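Local structure of nicotinate-nucleotide--dimethylbenzimidazole phosphoribosyltransferase (Thermus thermophilus HB8, 1WX1) at residues R293-L298 against V309-L314. The protein probably catalyses the transfer of phosphoribose from nicotinate mononucleotide to 5,6-dimethylbenzimidazole, giving alpha-ribazole 5'-phosphate for cobalamin biosynthesis. Numbering follows the deposited sequence.
Sequences RPLLDL and VLAMPL
Leu-296 drives its isobutyl group into the shallow hollow that Leu-310, Ala-311 and Leu-314 form on one face of helix 306-321. The loop joining helix 281-290 to helix 306-321 thus packs on the latter, in a CobT-family alpha/beta domain whose parallel sheet has the Rossmann-like strand order 3-2-1-4-5-6. The two methyls of Leu-296 divide the work. CD1 enters over a floor of Leu-310 CB, 3.7 Å away, and the Leu-310/Ala-311 backbone, with Ala-311 N at 3.8 Å. CD2 branches off toward Leu-314 and meets its CD1 at 3.6 Å. The side chains of Leu-296 and Leu-310 stand at about a right angle. In Leu-314, chi1 of -69° sets CG anti to the carbonyl carbon; beyond it CD1 (chi2 -178°) is a bump that also lies 4.2 Å from Leu-295 CB. Ala-311 CB is a low bump between Leu-295 CD1 and Leu-296 CD1, 4.1 Å from the latter. An alanine in place of Leu-296 would probably open a gap over the floor and leave Leu-314 CD1 without its closest neighbour from the loop. No hydrogen bond crosses between 293-298 and 309-314, and all six touching residues are buried, as expected of purely apolar packing. Instead, the backbone of Leu-295 is hydrogen-bonded to Ala-274, at the end of the outermost strand 272-274, and that of Leu-296 to Gly-275 and Leu-277 just after it. Leu-296 also packs on Leu-296 of the second subunit, placing the cluster at the dimer interface. At its margin, Leu-298 CD1 only grazes Leu-310 CD1, 4.4 Å away.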
loop_
_atom_site.group_PDB
_atom_site.type_symbol
_atom_site.label_atom_id
_atom_site.label_comp_id
_atom_site.label_asym_id
_atom_site.label_seq_id
_atom_site.Cartn_x
_atom_site.Cartn_y
_atom_site.Cartn_z
ATOM N N ARG A 293 13.830 -2.093 -1.700
ATOM C CA ARG A 293 12.738 -1.980 -2.657
ATOM C C ARG A 293 11.570 -1.267 -1.983
ATOM O O ARG A 293 11.123 -1.671 -0.914
ATOM C CB ARG A 293 12.277 -3.365 -3.118
ATOM C CG ARG A 293 11.089 -3.342 -4.067
ATOM C CD ARG A 293 10.627 -4.758 -4.381
ATOM N NE ARG A 293 9.540 -4.803 -5.357
ATOM C CZ ARG A 293 8.353 -4.225 -5.197
ATOM N NH1 ARG A 293 8.082 -3.542 -4.092
ATOM N NH2 ARG A 293 7.430 -4.339 -6.145
ATOM N N PRO A 294 11.065 -0.194 -2.605
ATOM C CA PRO A 294 9.941 0.589 -2.074
ATOM C C PRO A 294 8.648 -0.229 -2.068
ATOM O O PRO A 294 8.317 -0.888 -3.054
ATOM C CB PRO A 294 9.847 1.775 -3.036
ATOM C CG PRO A 294 11.202 1.825 -3.698
ATOM C CD PRO A 294 11.565 0.387 -3.863
ATOM N N LEU A 295 7.916 -0.181 -0.962
ATOM C CA LEU A 295 6.662 -0.920 -0.858
ATOM C C LEU A 295 5.540 -0.242 -1.632
ATOM O O LEU A 295 4.725 -0.908 -2.266
ATOM C CB LEU A 295 6.246 -1.053 0.606
ATOM C CG LEU A 295 7.045 -2.059 1.425
ATOM C CD1 LEU A 295 6.670 -1.948 2.894
ATOM C CD2 LEU A 295 6.765 -3.455 0.902
ATOM N N LEU A 296 5.501 1.084 -1.565
ATOM C CA LEU A 296 4.475 1.865 -2.243
ATOM C C LEU A 296 5.069 2.816 -3.275
ATOM O O LEU A 296 6.210 3.257 -3.146
ATOM C CB LEU A 296 3.697 2.705 -1.225
ATOM C CG LEU A 296 2.940 1.971 -0.118
ATOM C CD1 LEU A 296 2.491 2.970 0.949
ATOM C CD2 LEU A 296 1.751 1.244 -0.721
ATOM N N ASP A 297 4.277 3.133 -4.292
ATOM C CA ASP A 297 4.677 4.080 -5.326
ATOM C C ASP A 297 3.401 4.820 -5.706
ATOM O O ASP A 297 2.689 4.419 -6.627
ATOM C CB ASP A 297 5.244 3.372 -6.551
ATOM C CG ASP A 297 5.914 4.340 -7.510
ATOM O OD1 ASP A 297 5.540 5.532 -7.501
ATOM O OD2 ASP A 297 6.805 3.915 -8.273
ATOM N N LEU A 298 3.109 5.894 -4.979
ATOM C CA LEU A 298 1.898 6.663 -5.213
ATOM C C LEU A 298 2.173 8.083 -5.693
ATOM O O LEU A 298 1.294 8.940 -5.641
ATOM C CB LEU A 298 1.067 6.700 -3.928
ATOM C CG LEU A 298 0.621 5.336 -3.387
ATOM C CD1 LEU A 298 0.111 5.491 -1.960
ATOM C CD2 LEU A 298 -0.455 4.746 -4.292
ATOM N N VAL A 309 4.303 5.987 7.049
ATOM C CA VAL A 309 3.108 5.647 7.813
ATOM C C VAL A 309 2.092 4.876 6.972
ATOM O O VAL A 309 1.448 3.942 7.465
ATOM C CB VAL A 309 2.464 6.920 8.412
ATOM C CG1 VAL A 309 1.103 6.593 9.023
ATOM C CG2 VAL A 309 3.387 7.494 9.486
ATOM N N LEU A 310 1.955 5.254 5.705
ATOM C CA LEU A 310 1.034 4.565 4.806
ATOM C C LEU A 310 1.469 3.116 4.594
ATOM O O LEU A 310 0.651 2.251 4.287
ATOM C CB LEU A 310 0.979 5.275 3.453
ATOM C CG LEU A 310 0.259 6.626 3.418
ATOM C CD1 LEU A 310 0.399 7.250 2.041
ATOM C CD2 LEU A 310 -1.209 6.424 3.772
ATOM N N ALA A 311 2.762 2.852 4.759
ATOM C CA ALA A 311 3.287 1.499 4.570
ATOM C C ALA A 311 3.182 0.598 5.799
ATOM O O ALA A 311 3.373 -0.617 5.699
ATOM C CB ALA A 311 4.736 1.568 4.120
ATOM N N MET A 312 2.871 1.172 6.956
ATOM C CA MET A 312 2.791 0.361 8.168
ATOM C C MET A 312 1.757 -0.759 8.100
ATOM O O MET A 312 2.031 -1.875 8.537
ATOM C CB MET A 312 2.551 1.247 9.393
ATOM C CG MET A 312 3.741 2.148 9.705
ATOM S SD MET A 312 3.564 3.060 11.259
ATOM C CE MET A 312 5.210 3.741 11.445
ATOM N N PRO A 313 0.556 -0.483 7.561
ATOM C CA PRO A 313 -0.434 -1.567 7.491
ATOM C C PRO A 313 0.084 -2.723 6.627
ATOM O O PRO A 313 -0.252 -3.883 6.860
ATOM C CB PRO A 313 -1.657 -0.887 6.879
ATOM C CG PRO A 313 -1.528 0.529 7.358
ATOM C CD PRO A 313 -0.049 0.804 7.170
ATOM N N LEU A 314 0.899 -2.402 5.625
ATOM C CA LEU A 314 1.464 -3.439 4.766
ATOM C C LEU A 314 2.459 -4.272 5.563
ATOM O O LEU A 314 2.523 -5.490 5.403
ATOM C CB LEU A 314 2.169 -2.829 3.553
ATOM C CG LEU A 314 1.280 -2.151 2.515
ATOM C CD1 LEU A 314 2.151 -1.654 1.363
ATOM C CD2 LEU A 314 0.238 -3.142 2.003
#